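Local coordinates for SEC-C motif domain protein (Psychrobacter arcticus, PDB 2I9W) that is of unknown function but binds two zinc ions, one in an N-terminal cysteine site and one in a SEC-C motif, around a cystatin-like or NTF2-like domain, at residues Leu101-His106 and Ala115-Lys120; Pro10-Pro15 and Leu56-Tyr61. One frame throughout, in Å; residues are numbered along the deposited sequence. Where two conformers were deposited one is given.

In the fold
The two contacts illustrate how a small zinc site can be built onto a helix-and-sheet domain. Along the chain contact 2 closes before contact 1 opens, and their centres lie about 10 Å apart. Contact 2 sets the zinc-binding loop 10-15 against helix 53-66; contact 1 pairs strands 97-107 and 114-125, the first two of a four-stranded antiparallel sheet. They meet directly: Ile13 O lies 2.8 Å from Leu101 N, a probable backbone hydrogen bond, and Met57 and Arg58 of the helix pack on Val103. The N-terminal zinc module is thereby joined to both the helix and the edge strand of the NTF2-like domain.

Contact 1 (Leu101-His106 and Ala115-Lys120); sequences LEVVAH and AQVEFK
Val104 and Glu118 meet at the irregular point of this antiparallel pairing, a classic beta bulge. Their side chains run at a slant to each other, and Val104 CG1, anti to its backbone N (chi1 175°), lies 3.5 Å from the carboxylate carbon CD of Glu118. Val104 N and Ala105 N both donate to Glu118 O from the same face of its carbonyl plane, at 2.8 and 3.2 Å. The first of these bonds is clearly bent, with 137° at the hydrogen. Glu118 N completes the bulge by donating to Ala105 O. On one side of it two nearly straight bonds join Glu102 and Lys120; on the other, His106 opposite Val117 continues the pairing.

Glu102 and Lys120 extend side by side in the same direction. The contact is between Glu102 OE1 and the methylene CD of Lys120, 3.5 Å apart, while OE1 is hydrogen-bonded to Tyr122 OH and NZ remains 4.8 Å from OE1. Glu118 OE2, while lying against Val104, is hydrogen-bonded to His133 NE2. Val103, His106, Val117 and Phe119 share the other face of the sheet, where Val103 touches Val117 through their CG1 methyls. The end of Leu101 comes in to meet Phe119, CD1 to CD2, at 3.7 Å. The His106 ring brings CD2 to within 3.4 Å of Gln116 O, which lies near the ring plane at its edge.

This second face is turned to helix 53-66, where Val103 packs on Met57 and Arg58, and His106 on Glu54. Beyond the hairpin, strand 128-142 continues the sheet through backbone bonds to Val117 and Phe119.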
ATOM      1  N   LEU A 101      -8.288   9.463   3.927  1.00 16.68           N
ATOM      2  CA  LEU A 101      -7.420   8.536   4.653  1.00 18.81           C
ATOM      3  C   LEU A 101      -7.056   9.063   6.033  1.00 20.62           C
ATOM      4  O   LEU A 101      -6.694  10.235   6.183  1.00 20.31           O
ATOM      5  CB  LEU A 101      -6.124   8.283   3.859  1.00 21.26           C
ATOM      6  CG  LEU A 101      -5.129   7.296   4.503  1.00 19.45           C
ATOM      7  CD1 LEU A 101      -5.748   5.869   4.492  1.00 16.34           C
ATOM      8  CD2 LEU A 101      -3.710   7.380   3.827  1.00 22.65           C
ATOM      9  N   GLU A 102      -7.191   8.200   7.032  1.00 18.89           N
ATOM     10  CA  GLU A 102      -6.707   8.461   8.374  1.00 19.74           C
ATOM     11  C   GLU A 102      -5.751   7.345   8.768  1.00 21.27           C
ATOM     12  O   GLU A 102      -6.154   6.185   8.904  1.00 21.83           O
ATOM     13  CB  GLU A 102      -7.880   8.483   9.334  1.00 19.23           C
ATOM     14  CG  GLU A 102      -7.484   8.646  10.783  1.00 20.51           C
ATOM     15  CD  GLU A 102      -8.678   8.628  11.750  1.00 23.94           C
ATOM     16  OE1 GLU A 102      -9.825   8.283  11.345  1.00 22.23           O
ATOM     17  OE2 GLU A 102      -8.456   9.004  12.914  1.00 29.31           O
ATOM     18  N   VAL A 103      -4.486   7.690   9.010  1.00 22.15           N
ATOM     19  CA  VAL A 103      -3.526   6.703   9.477  1.00 22.53           C
ATOM     20  C   VAL A 103      -3.652   6.705  11.012  1.00 22.90           C
ATOM     21  O   VAL A 103      -3.416   7.739  11.687  1.00 24.17           O
ATOM     22  CB  VAL A 103      -2.057   6.948   8.954  1.00 22.22           C
ATOM     23  CG1 VAL A 103      -1.107   5.929   9.593  1.00 22.83           C
ATOM     24  CG2 VAL A 103      -1.962   6.887   7.432  1.00 24.29           C
ATOM     25  N   VAL A 104      -4.090   5.564  11.539  1.00 19.72           N
ATOM     26  CA  VAL A 104      -4.281   5.391  12.981  1.00 19.33           C
ATOM     27  C   VAL A 104      -2.951   5.090  13.670  1.00 19.09           C
ATOM     28  O   VAL A 104      -2.636   5.672  14.738  1.00 19.71           O
ATOM     29  CB  VAL A 104      -5.324   4.311  13.272  1.00 18.68           C
ATOM     30  CG1 VAL A 104      -5.439   4.043  14.802  1.00 18.38           C
ATOM     31  CG2 VAL A 104      -6.670   4.683  12.638  1.00 17.39           C
ATOM     32  N   ALA A 105      -2.138   4.207  13.099  1.00 17.90           N
ATOM     33  CA  ALA A 105      -0.917   3.765  13.791  1.00 19.74           C
ATOM     34  C   ALA A 105       0.017   3.136  12.793  1.00 21.12           C
ATOM     35  O   ALA A 105      -0.425   2.570  11.795  1.00 23.35           O
ATOM     36  CB  ALA A 105      -1.243   2.759  14.912  1.00 18.85           C
ATOM     37  N   HIS A 106       1.305   3.279  13.066  1.00 20.61           N
ATOM     38  CA  HIS A 106       2.380   2.704  12.257  1.00 19.87           C
ATOM     39  C   HIS A 106       3.308   1.955  13.197  1.00 20.13           C
ATOM     40  O   HIS A 106       3.749   2.508  14.236  1.00 22.05           O
ATOM     41  CB  HIS A 106       3.115   3.828  11.534  1.00 19.70           C
ATOM     42  CG  HIS A 106       4.261   3.374  10.704  1.00 18.19           C
ATOM     43  ND1 HIS A 106       5.417   4.110  10.574  1.00 22.64           N
ATOM     44  CD2 HIS A 106       4.455   2.232  10.001  1.00 24.43           C
ATOM     45  CE1 HIS A 106       6.264   3.450   9.808  1.00 20.14           C
ATOM     46  NE2 HIS A 106       5.708   2.307   9.449  1.00 23.75           N
ATOM     47  N   ALA A 115       6.355  -4.740   9.015  1.00 18.15           N
ATOM     48  CA  ALA A 115       5.775  -3.554   9.604  1.00 17.85           C
ATOM     49  C   ALA A 115       4.264  -3.664   9.393  1.00 18.19           C
ATOM     50  O   ALA A 115       3.794  -4.326   8.465  1.00 18.40           O
ATOM     51  CB  ALA A 115       6.351  -2.300   8.940  1.00 17.65           C
ATOM     52  N   GLN A 116       3.530  -2.988  10.251  1.00 17.78           N
ATOM     53  CA  GLN A 116       2.118  -2.809  10.106  1.00 19.15           C
ATOM     54  C   GLN A 116       1.737  -1.311  10.100  1.00 21.00           C
ATOM     55  O   GLN A 116       2.402  -0.456  10.639  1.00 17.48           O
ATOM     56  CB  GLN A 116       1.351  -3.566  11.195  1.00 22.39           C
ATOM     57  CG  GLN A 116       1.061  -5.002  10.820  1.00 23.85           C
ATOM     58  CD  GLN A 116       0.418  -5.849  11.894  1.00 19.86           C
ATOM     59  OE1 GLN A 116       0.321  -5.470  13.063  1.00 22.19           O
ATOM     60  NE2 GLN A 116       0.016  -7.058  11.503  1.00 24.70           N
ATOM     61  N   VAL A 117       0.618  -1.059   9.454  1.00 19.82           N
ATOM     62  CA  VAL A 117      -0.038   0.248   9.364  1.00 20.23           C
ATOM     63  C   VAL A 117      -1.530  -0.030   9.554  1.00 20.21           C
ATOM     64  O   VAL A 117      -2.138  -0.826   8.797  1.00 21.54           O
ATOM     65  CB  VAL A 117       0.146   0.896   7.976  1.00 19.82           C
ATOM     66  CG1 VAL A 117      -0.521   2.286   7.916  1.00 21.27           C
ATOM     67  CG2 VAL A 117       1.640   0.944   7.598  1.00 17.61           C
ATOM     68  N   GLU A 118      -2.122   0.645  10.540  1.00 20.50           N
ATOM     69  CA  GLU A 118      -3.565   0.608  10.814  1.00 18.47           C
ATOM     70  C   GLU A 118      -4.115   1.921  10.266  1.00 16.63           C
ATOM     71  O   GLU A 118      -3.584   2.990  10.562  1.00 16.77           O
ATOM     72  CB  GLU A 118      -3.826   0.525  12.323  1.00 18.17           C
ATOM     73  CG  GLU A 118      -5.288   0.526  12.712  1.00 19.59           C
ATOM     74  CD  GLU A 118      -5.558   0.574  14.198  1.00 21.93           C
ATOM     75  OE1 GLU A 118      -4.618   0.452  15.018  1.00 20.79           O
ATOM     76  OE2 GLU A 118      -6.749   0.759  14.556  1.00 26.19           O
ATOM     77  N   PHE A 119      -5.183   1.845   9.495  1.00 20.76           N
ATOM     78  CA  PHE A 119      -5.751   3.037   8.884  1.00 19.70           C
ATOM     79  C   PHE A 119      -7.245   2.914   8.611  1.00 18.77           C
ATOM     80  O   PHE A 119      -7.820   1.806   8.650  1.00 17.18           O
ATOM     81  CB  PHE A 119      -4.994   3.338   7.588  1.00 21.26           C
ATOM     82  CG  PHE A 119      -5.193   2.296   6.532  1.00 16.40           C
ATOM     83  CD1 PHE A 119      -4.352   1.183   6.465  1.00 21.93           C
ATOM     84  CD2 PHE A 119      -6.230   2.394   5.618  1.00 19.16           C
ATOM     85  CE1 PHE A 119      -4.557   0.229   5.483  1.00 25.63           C
ATOM     86  CE2 PHE A 119      -6.441   1.399   4.614  1.00 25.64           C
ATOM     87  CZ  PHE A 119      -5.580   0.340   4.545  1.00 26.84           C
ATOM     88  N   LYS A 120      -7.885   4.054   8.382  1.00 19.34           N
ATOM     89  CA  LYS A 120      -9.259   4.105   7.940  1.00 20.35           C
ATOM     90  C   LYS A 120      -9.293   4.760   6.576  1.00 19.39           C
ATOM     91  O   LYS A 120      -8.800   5.888   6.402  1.00 19.51           O
ATOM     92  CB  LYS A 120     -10.121   4.910   8.924  1.00 20.15           C
ATOM     93  CG  LYS A 120     -10.253   4.232  10.263  1.00 23.22           C
ATOM     94  CD  LYS A 120     -11.103   4.987  11.263  1.00 24.57           C
ATOM     95  CE  LYS A 120     -11.117   4.195  12.560  1.00 28.59           C
ATOM     96  NZ  LYS A 120     -12.116   4.667  13.550  1.00 31.24           N
TER

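Contact 2 (Pro10-Pro15 and Leu56-Tyr61); sequences PCQINP and LMRTRY. With ZN (zinc ion), chain B.
Cys11 and Arg58 bring the two backbones to their nearest approach, with 5.5 Å between CA atoms, where a short 3-10 turn at 10-12 leans on one side of helix 53-66. Cys11 SG, set by chi1 (85°) between the backbone N and the carbonyl carbon, binds zinc at 2.4 Å; Cys9, Cys29 and Cys30 complete the site.

Arg58 runs extended from CG to NE past this sulfur, its CB 3.8 Å from Cys11 CB. In the conformer given, one of two, NH1 gives SG a weak and tentative hydrogen bond of 3.7 Å, and Cys11 O also lies by the guanidinium edge. NE forms a salt bridge with Glu54.

Tyr61, one helical turn on from Arg58, meets the start of the same 3-10 turn. Its CE2 edge meets Pro10 O at 3.4 Å, near the ring plane, while CB of Pro10 packs on the same atom. Tyr61 CD2 lies 3.9 Å from Cys11 CA. A water donates to Pro10 O and is hydrogen-bonded to Tyr61 OH at 2.7 Å. An alanine in place of Tyr61 would probably open a gap beside Pro10 and Cys11 and leave the bridging water without its phenolic partner.

In this conformer a positive guanidinium, its charge shared with Glu54, lies beside a zinc-bound thiolate and would probably offset part of the negative charge of the four-cysteine site.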
ATOM      1  N   PRO A  10      -4.266  12.807  -2.679  1.00 19.89           N
ATOM      2  CA  PRO A  10      -5.363  12.088  -2.033  1.00 18.94           C
ATOM      3  C   PRO A  10      -5.071  11.635  -0.614  1.00 20.93           C
ATOM      4  O   PRO A  10      -5.964  11.698   0.218  1.00 23.12           O
ATOM      5  CB  PRO A  10      -5.637  10.926  -2.974  1.00 20.25           C
ATOM      6  CG  PRO A  10      -5.193  11.396  -4.296  1.00 19.59           C
ATOM      7  CD  PRO A  10      -4.010  12.299  -4.036  1.00 20.22           C
ATOM      8  N   CYS A  11      -3.840  11.217  -0.323  1.00 17.74           N
ATOM      9  CA  CYS A  11      -3.509  10.693   1.018  1.00 18.89           C
ATOM     10  C   CYS A  11      -3.518  11.739   2.107  1.00 20.63           C
ATOM     11  O   CYS A  11      -3.445  11.391   3.294  1.00 21.43           O
ATOM     12  CB  CYS A  11      -2.165   9.958   1.039  1.00 17.85           C
ATOM     13  SG  CYS A  11      -0.766  11.013   1.256  1.00 20.58           S
ATOM     14  N   GLN A  12      -3.578  13.008   1.701  1.00 19.47           N
ATOM     15  CA  GLN A  12      -3.581  14.144   2.606  1.00 23.03           C
ATOM     16  C   GLN A  12      -4.993  14.613   2.941  1.00 20.93           C
ATOM     17  O   GLN A  12      -5.148  15.521   3.754  1.00 22.82           O
ATOM     18  CB  GLN A  12      -2.820  15.316   1.997  1.00 23.68           C
ATOM     19  CG  GLN A  12      -1.386  15.006   1.707  1.00 24.12           C
ATOM     20  CD  GLN A  12      -0.502  15.136   2.905  1.00 35.96           C
ATOM     21  OE1 GLN A  12      -0.436  16.200   3.525  1.00 34.11           O
ATOM     22  NE2 GLN A  12       0.220  14.067   3.229  1.00 34.65           N
ATOM     23  N   ILE A  13      -6.000  14.017   2.309  1.00 19.88           N
ATOM     24  CA  ILE A  13      -7.392  14.288   2.642  1.00 21.91           C
ATOM     25  C   ILE A  13      -7.827  13.431   3.842  1.00 22.29           C
ATOM     26  O   ILE A  13      -7.898  12.220   3.764  1.00 21.44           O
ATOM     27  CB  ILE A  13      -8.276  14.079   1.384  1.00 20.95           C
ATOM     28  CG1 ILE A  13      -7.887  15.172   0.366  1.00 27.06           C
ATOM     29  CG2 ILE A  13      -9.779  14.224   1.752  1.00 25.16           C
ATOM     30  CD1 ILE A  13      -8.210  14.868  -1.015  1.00 27.87           C
ATOM     31  N   ASN A  14      -8.079  14.072   4.973  1.00 21.71           N
ATOM     32  CA  ASN A  14      -8.379  13.323   6.187  1.00 22.18           C
ATOM     33  C   ASN A  14      -9.630  13.920   6.864  1.00 21.90           C
ATOM     34  O   ASN A  14      -9.547  14.955   7.530  1.00 18.97           O
ATOM     35  CB  ASN A  14      -7.179  13.318   7.135  1.00 21.08           C
ATOM     36  CG  ASN A  14      -7.460  12.595   8.431  1.00 24.69           C
ATOM     37  OD1 ASN A  14      -8.587  12.107   8.690  1.00 20.81           O
ATOM     38  ND2 ASN A  14      -6.446  12.513   9.259  1.00 25.31           N
ATOM     39  N   PRO A  15     -10.794  13.275   6.680  1.00 20.49           N
ATOM     40  CA  PRO A  15     -11.990  13.872   7.274  1.00 18.75           C
ATOM     41  C   PRO A  15     -12.007  13.932   8.811  1.00 19.87           C
ATOM     42  O   PRO A  15     -12.828  14.659   9.383  1.00 21.61           O
ATOM     43  CB  PRO A  15     -13.143  13.006   6.713  1.00 20.48           C
ATOM     44  CG  PRO A  15     -12.528  11.820   6.138  1.00 24.19           C
ATOM     45  CD  PRO A  15     -11.097  12.042   5.932  1.00 21.69           C
ATOM     46  N   LEU A  56       4.491   3.729   2.111  1.00 19.11           N
ATOM     47  CA  LEU A  56       3.959   2.876   1.049  1.00 19.53           C
ATOM     48  C   LEU A  56       2.419   2.798   1.027  1.00 20.11           C
ATOM     49  O   LEU A  56       1.791   2.949  -0.028  1.00 20.62           O
ATOM     50  CB  LEU A  56       4.566   1.462   1.084  1.00 17.87           C
ATOM     51  CG  LEU A  56       4.225   0.559  -0.129  1.00 20.68           C
ATOM     52  CD1 LEU A  56       4.910   1.104  -1.431  1.00 26.69           C
ATOM     53  CD2 LEU A  56       4.556  -0.908   0.125  1.00 22.11           C
HETATM   54  N   MSE A  57       1.827   2.624   2.205  1.00 21.25           N
HETATM   55  CA  MSE A  57       0.398   2.511   2.347  0.50 20.78           C
HETATM   56  C   MSE A  57      -0.291   3.769   1.798  1.00 21.04           C
HETATM   57  O   MSE A  57      -1.309   3.686   1.099  1.00 20.48           O
HETATM   58  CB  MSE A  57       0.096   2.258   3.825  0.50 21.76           C
HETATM   59  CG  MSE A  57      -1.339   1.994   4.179  0.50 24.06           C
HETATM   60 SE   MSE A  57      -2.403   3.610   4.246  0.38 32.02          SE
HETATM   61  CE  MSE A  57      -1.167   4.818   5.114  0.50 31.22           C
ATOM     62  N   ARG A  58       0.259   4.950   2.128  1.00 20.07           N
ATOM     63  CA  ARG A  58      -0.288   6.219   1.609  0.50 18.64           C
ATOM     64  C   ARG A  58      -0.250   6.260   0.102  1.00 20.24           C
ATOM     65  O   ARG A  58      -1.236   6.621  -0.554  1.00 18.72           O
ATOM     66  CB  ARG A  58       0.479   7.418   2.160  0.50 19.44           C
ATOM     67  CG  ARG A  58       0.126   7.721   3.569  0.50 15.82           C
ATOM     68  CD  ARG A  58       1.100   8.722   4.161  0.50 19.18           C
ATOM     69  NE  ARG A  58       0.745   9.113   5.522  0.50 17.73           N
ATOM     70  CZ  ARG A  58      -0.213   9.986   5.844  0.50 20.91           C
ATOM     71  NH1 ARG A  58      -0.961  10.590   4.918  0.50 21.77           N
ATOM     72  NH2 ARG A  58      -0.420  10.264   7.125  0.50 27.11           N
ATOM     73  N   THR A  59       0.900   5.905  -0.460  1.00 17.71           N
ATOM     74  CA  THR A  59       1.018   5.868  -1.949  1.00 18.56           C
ATOM     75  C   THR A  59       0.040   4.871  -2.568  1.00 19.10           C
ATOM     76  O   THR A  59      -0.474   5.120  -3.649  1.00 18.11           O
ATOM     77  CB  THR A  59       2.484   5.586  -2.450  1.00 19.68           C
ATOM     78  OG1 THR A  59       2.893   4.250  -2.045  1.00 18.34           O
ATOM     79  CG2 THR A  59       3.455   6.680  -1.937  1.00 19.84           C
ATOM     80  N   ARG A  60      -0.214   3.746  -1.908  1.00 18.85           N
ATOM     81  CA  ARG A  60      -1.221   2.804  -2.441  1.00 20.40           C
ATOM     82  C   ARG A  60      -2.650   3.382  -2.425  1.00 18.57           C
ATOM     83  O   ARG A  60      -3.379   3.297  -3.382  1.00 20.06           O
ATOM     84  CB  ARG A  60      -1.126   1.448  -1.743  1.00 19.32           C
ATOM     85  CG  ARG A  60       0.185   0.663  -1.990  1.00 19.69           C
ATOM     86  CD  ARG A  60       0.226  -0.614  -1.110  1.00 19.19           C
ATOM     87  NE  ARG A  60      -0.987  -1.451  -1.232  1.00 20.41           N
ATOM     88  CZ  ARG A  60      -1.226  -2.328  -2.201  1.00 19.83           C
ATOM     89  NH1 ARG A  60      -0.331  -2.528  -3.167  1.00 21.59           N
ATOM     90  NH2 ARG A  60      -2.367  -3.015  -2.192  1.00 21.79           N
ATOM     91  N   TYR A  61      -3.031   3.974  -1.299  1.00 20.03           N
ATOM     92  CA  TYR A  61      -4.311   4.672  -1.193  1.00 18.49           C
ATOM     93  C   TYR A  61      -4.485   5.700  -2.332  1.00 18.77           C
ATOM     94  O   TYR A  61      -5.484   5.718  -3.026  1.00 19.30           O
ATOM     95  CB  TYR A  61      -4.430   5.369   0.172  1.00 19.56           C
ATOM     96  CG  TYR A  61      -5.662   6.217   0.197  1.00 20.02           C
ATOM     97  CD1 TYR A  61      -6.883   5.655   0.405  1.00 21.45           C
ATOM     98  CD2 TYR A  61      -5.592   7.580  -0.063  1.00 19.81           C
ATOM     99  CE1 TYR A  61      -8.067   6.417   0.356  1.00 23.03           C
ATOM    100  CE2 TYR A  61      -6.736   8.355  -0.128  1.00 22.10           C
ATOM    101  CZ  TYR A  61      -7.992   7.763   0.079  1.00 20.56           C
ATOM    102  OH  TYR A  61      -9.147   8.518   0.046  1.00 20.77           O
TER
HETATM  103 ZN    ZN B 200       0.294  11.571  -0.799  1.00 17.46          ZN
HETATM  104  O   HOH W   1      -8.642  11.043  -0.742  1.00 17.17           O